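Long-range contacts in suppressor of fused homolog (Drosophila melanogaster, PDB 6LPH), which probably binds and sequesters Hedgehog-pathway transcription factors; this N-terminal part comes from a Sufu-Fused complex structure: residues 74-79 / 101-106; 177-182 / 193-198. One frame throughout, in Å; residues are numbered along the deposited sequence.

Interaction 1: residues 74-79 / 101-106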
# COMPACT_ATOMS: atom_id res chain seq x y z
N TYR A 74 -5.27 0.41 0.80
CA TYR A 74 -4.54 0.78 2.01
C TYR A 74 -3.75 2.06 1.78
O TYR A 74 -3.14 2.20 0.73
CB TYR A 74 -3.54 -0.32 2.34
CG TYR A 74 -4.26 -1.64 2.61
CD1 TYR A 74 -4.66 -2.46 1.56
CD2 TYR A 74 -4.59 -2.00 3.90
CE1 TYR A 74 -5.33 -3.70 1.82
CE2 TYR A 74 -5.25 -3.25 4.18
CZ TYR A 74 -5.63 -4.06 3.10
OH TYR A 74 -6.31 -5.24 3.33
N ILE A 75 -3.76 2.98 2.76
CA ILE A 75 -2.98 4.27 2.63
C ILE A 75 -2.21 4.54 3.92
O ILE A 75 -2.81 4.53 5.00
CB ILE A 75 -3.86 5.48 2.25
CG1 ILE A 75 -4.67 5.20 0.99
CG2 ILE A 75 -2.97 6.75 2.03
CD1 ILE A 75 -6.08 4.76 1.27
N SER A 76 -0.88 4.75 3.82
CA SER A 76 -0.03 4.96 5.01
C SER A 76 0.04 6.42 5.41
O SER A 76 -0.16 7.33 4.57
CB SER A 76 1.42 4.49 4.74
OG SER A 76 2.14 5.44 3.92
N PHE A 77 0.35 6.65 6.68
CA PHE A 77 0.61 8.01 7.19
C PHE A 77 1.85 7.92 8.04
O PHE A 77 1.85 7.22 9.09
CB PHE A 77 -0.52 8.48 8.11
CG PHE A 77 -1.87 8.57 7.46
CD1 PHE A 77 -2.65 7.42 7.26
CD2 PHE A 77 -2.41 9.81 7.10
CE1 PHE A 77 -3.91 7.49 6.68
CE2 PHE A 77 -3.68 9.88 6.54
CZ PHE A 77 -4.43 8.72 6.33
N GLY A 78 2.90 8.63 7.62
CA GLY A 78 4.13 8.71 8.38
C GLY A 78 5.40 8.92 7.58
O GLY A 78 6.37 9.41 8.13
N LEU A 79 5.41 8.51 6.30
CA LEU A 79 6.58 8.75 5.41
C LEU A 79 6.65 10.21 4.99
O LEU A 79 7.74 10.74 4.74
CB LEU A 79 6.57 7.80 4.18
CG LEU A 79 6.77 6.32 4.58
CD1 LEU A 79 6.37 5.40 3.46
CD2 LEU A 79 8.25 6.13 4.82
N GLY A 101 8.39 12.72 1.12
CA GLY A 101 7.76 13.27 -0.09
C GLY A 101 6.74 12.33 -0.71
O GLY A 101 6.23 12.58 -1.83
N PHE A 102 6.43 11.25 0.01
CA PHE A 102 5.43 10.31 -0.46
C PHE A 102 4.77 9.54 0.70
O PHE A 102 5.28 9.58 1.83
CB PHE A 102 6.05 9.34 -1.48
CG PHE A 102 7.01 8.35 -0.86
CD1 PHE A 102 6.58 7.09 -0.48
CD2 PHE A 102 8.34 8.70 -0.65
CE1 PHE A 102 7.46 6.18 0.08
CE2 PHE A 102 9.21 7.80 -0.07
CZ PHE A 102 8.78 6.55 0.29
N GLU A 103 3.63 8.91 0.41
CA GLU A 103 3.09 7.85 1.27
C GLU A 103 2.87 6.63 0.41
O GLU A 103 2.81 6.73 -0.83
CB GLU A 103 1.76 8.24 1.98
CG GLU A 103 1.92 9.41 3.00
CD GLU A 103 2.64 9.05 4.29
OE1 GLU A 103 3.04 7.86 4.53
OE2 GLU A 103 2.77 9.99 5.12
N LEU A 104 2.77 5.47 1.08
CA LEU A 104 2.54 4.22 0.40
C LEU A 104 1.05 3.91 0.27
O LEU A 104 0.27 4.15 1.22
CB LEU A 104 3.17 3.09 1.21
CG LEU A 104 4.70 3.18 1.34
CD1 LEU A 104 5.22 2.14 2.34
CD2 LEU A 104 5.38 3.00 -0.02
N THR A 105 0.65 3.40 -0.90
CA THR A 105 -0.67 2.80 -1.04
C THR A 105 -0.58 1.35 -1.56
O THR A 105 0.47 0.92 -2.07
CB THR A 105 -1.65 3.63 -1.89
OG1 THR A 105 -1.37 3.43 -3.28
CG2 THR A 105 -1.55 5.17 -1.57
N PHE A 106 -1.67 0.60 -1.41
CA PHE A 106 -1.66 -0.79 -1.89
C PHE A 106 -3.11 -1.16 -2.22
O PHE A 106 -4.03 -0.73 -1.52
CB PHE A 106 -1.06 -1.68 -0.81
CG PHE A 106 -1.00 -3.16 -1.16
CD1 PHE A 106 -0.29 -3.63 -2.29
CD2 PHE A 106 -1.59 -4.10 -0.31
CE1 PHE A 106 -0.19 -4.98 -2.58
CE2 PHE A 106 -1.47 -5.49 -0.59
CZ PHE A 106 -0.79 -5.92 -1.73
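Glu103 reaches across from strand 97-109 and takes three donors of the 74-79 segment on its carboxylate. Ser76 OG gives its proton to Glu103 OE1 at 2.7 Å, meeting it on the anti side, while Leu79 N arrives at the same oxygen on the syn side and from the opposite face of the carboxylate. Gly78 N bonds to Glu103 OE2 at 2.8 Å, almost straight at 178°. A bend at chi2 (-73°) carries CD round to the turn that follows strand 71-77. Ser76 OG is also an acceptor, for Leu104 N at 2.9 Å, so a side chain stands in for the backbone just where the pairing gives out.

Beyond it the strands run antiparallel: Ser76 N bonds to Leu104 O, and Tyr74 and Phe106 form a hydrogen-bonded pair whose side chains lie side by side, pointing the same way, with Tyr74 CD1 4.0 Å from Phe106 CD2. On the Leu104 side, Leu79 CD1 presses on Leu104 CG at 3.5 Å, tighter than usual carbon contact, and meets Phe102 CE1 at 3.6 Å; helix 131-146 covers Leu79 and Leu104. Gly78 has phi at 151°, where a CB would jam against the carbonyl O of Phe77, so the turn calls for glycine. Ser80 OG adds another bond to Glu103 OE2. With several neutral donors around it, this buried carboxylate is probably stabilised as an anion, tying the turn after strand 71-77 to the next strand of the sheet.

Interaction 2: residues 177-182 / 193-198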
# COMPACT_ATOMS: atom_id res chain seq x y z
N GLN A 177 2.20 5.24 -9.70
CA GLN A 177 1.47 6.36 -9.13
C GLN A 177 0.07 5.84 -8.82
O GLN A 177 -0.54 5.19 -9.66
CB GLN A 177 1.38 7.52 -10.11
CG GLN A 177 0.67 8.70 -9.44
CD GLN A 177 0.56 9.88 -10.35
OE1 GLN A 177 0.68 9.77 -11.57
NE2 GLN A 177 0.33 11.03 -9.77
N ASP A 178 -0.42 6.10 -7.61
CA ASP A 178 -1.81 5.77 -7.27
C ASP A 178 -2.79 6.50 -8.22
O ASP A 178 -2.81 7.72 -8.25
CB ASP A 178 -2.09 6.10 -5.78
CG ASP A 178 -3.45 5.58 -5.32
OD1 ASP A 178 -3.46 4.72 -4.42
OD2 ASP A 178 -4.50 6.01 -5.88
N PRO A 179 -3.59 5.74 -8.98
CA PRO A 179 -4.46 6.32 -10.02
C PRO A 179 -5.54 7.26 -9.47
O PRO A 179 -5.94 8.20 -10.15
CB PRO A 179 -5.10 5.07 -10.68
CG PRO A 179 -5.07 4.02 -9.61
CD PRO A 179 -3.82 4.28 -8.81
N GLN A 180 -6.02 7.00 -8.25
CA GLN A 180 -7.04 7.83 -7.60
C GLN A 180 -6.42 9.00 -6.88
O GLN A 180 -6.92 10.13 -6.93
CB GLN A 180 -7.71 7.01 -6.49
CG GLN A 180 -9.12 6.68 -6.76
CD GLN A 180 -9.67 5.76 -5.71
OE1 GLN A 180 -8.93 5.01 -5.06
NE2 GLN A 180 -10.99 5.81 -5.54
N LEU A 181 -5.34 8.72 -6.15
CA LEU A 181 -4.83 9.72 -5.20
C LEU A 181 -3.85 10.68 -5.84
O LEU A 181 -3.78 11.83 -5.42
CB LEU A 181 -4.21 9.07 -3.96
CG LEU A 181 -5.15 8.13 -3.20
CD1 LEU A 181 -4.48 7.63 -1.93
CD2 LEU A 181 -6.48 8.82 -2.90
N GLY A 182 -3.10 10.19 -6.82
CA GLY A 182 -2.13 11.03 -7.54
C GLY A 182 -1.10 11.67 -6.61
O GLY A 182 -0.51 11.02 -5.76
N PHE A 193 1.48 9.85 -3.91
CA PHE A 193 0.99 8.55 -3.42
C PHE A 193 1.59 7.43 -4.25
O PHE A 193 1.26 7.27 -5.43
CB PHE A 193 -0.54 8.53 -3.34
CG PHE A 193 -1.08 9.47 -2.28
CD1 PHE A 193 -1.37 10.82 -2.57
CD2 PHE A 193 -1.21 9.03 -0.98
CE1 PHE A 193 -1.81 11.70 -1.57
CE2 PHE A 193 -1.64 9.91 0.03
CZ PHE A 193 -1.95 11.23 -0.26
N CYS A 194 2.55 6.70 -3.65
CA CYS A 194 3.28 5.65 -4.35
C CYS A 194 2.59 4.32 -4.11
O CYS A 194 2.64 3.76 -3.00
CB CYS A 194 4.73 5.60 -3.86
SG CYS A 194 5.64 7.04 -4.46
N GLN A 195 1.94 3.81 -5.15
CA GLN A 195 1.21 2.56 -5.02
C GLN A 195 2.13 1.38 -5.28
O GLN A 195 2.73 1.24 -6.36
CB GLN A 195 0.01 2.51 -5.95
CG GLN A 195 -0.85 1.26 -5.76
CD GLN A 195 -2.04 1.26 -6.67
OE1 GLN A 195 -2.87 2.18 -6.65
NE2 GLN A 195 -2.15 0.23 -7.50
N ILE A 196 2.20 0.52 -4.28
CA ILE A 196 2.99 -0.69 -4.37
C ILE A 196 2.17 -1.72 -5.15
O ILE A 196 0.95 -1.83 -4.98
CB ILE A 196 3.38 -1.10 -2.92
CG1 ILE A 196 4.74 -0.50 -2.55
CG2 ILE A 196 3.61 -2.57 -2.76
CD1 ILE A 196 5.02 0.86 -3.08
N VAL A 197 2.84 -2.46 -6.05
CA VAL A 197 2.18 -3.50 -6.89
C VAL A 197 2.97 -4.80 -6.77
O VAL A 197 4.15 -4.82 -7.09
CB VAL A 197 2.11 -3.08 -8.39
CG1 VAL A 197 1.40 -4.13 -9.26
CG2 VAL A 197 1.42 -1.75 -8.53
N GLY A 198 2.32 -5.88 -6.34
CA GLY A 198 3.02 -7.16 -6.23
C GLY A 198 3.23 -7.74 -7.62
O GLY A 198 2.35 -7.66 -8.47
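Asp178 OD2 is gripped by two amides of its own turn, Leu181 N at 2.9 Å and Gln180 N at 3.0 Å, and by a salt bridge from Arg107. Gln180 N comes in nearly along the C-O axis, whereas Leu181 N sits above the carboxylate plane. Asp178 CG stands anti to its backbone N (chi1 -171°), beside the carbonyl carbon and so on the side of the residues that follow. Asp178 OD1 is held by Thr105 OG1 and His73 NE2. The backbone of Asp178 faces Phe193: Asp178 N bonds to Phe193 O at 3.0 Å and is nearly straight (175°), and Phe193 N returns a bond to Gly182 O.

This is an Asx turn, extended to an Asx motif by the Leu181 N bond, in a short loop that breaks strand 172-186, within the beta hairpin that the strand forms with 189-199; residues 178-182 loop out between two bonds to the one residue, Phe193. The loop is closed on itself by Gly182 N to Asp178 O.

Leu181 hangs from it over the Phe193 ring, CD1 4.1 Å from the centroid in a CH-pi contact and Leu181 CB 3.6 Å from Phe193 CG, while Gly182 O lies at the ring edge, in plane. Helix 16-28 packs against both side chains.

Gln195 crosses Asp178 at about a right angle, amide and carboxylate planes 82° apart. Its OE1 touches Pro179 CD at 3.2 Å and accepts from Arg107 NE, and its NE2 bonds to the backbone carbonyl of Trp229.

How the interactions relate
Interaction 1 closes before interaction 2 opens along the chain, yet their centres lie 9 Å apart in one mixed sheet. Strand 97-109 joins them: it runs antiparallel to 71-77 in interaction 1 and parallel to 189-199, the inner strand of the hairpin of interaction 2. Glu103 O and Cys194 N, 2.8 Å apart, probably bond across that parallel seam. A side-chain link, Thr105 OG1 to Asp178 OD1 at 2.7 Å, is a probable hydrogen bond from the central strand to the Asx turn of 177-182. Helix 16-28 packs on Phe77 of the first contact and on Leu181 and Phe193 of the second, so one helix covers parts of both contacts in this SUFU-family domain.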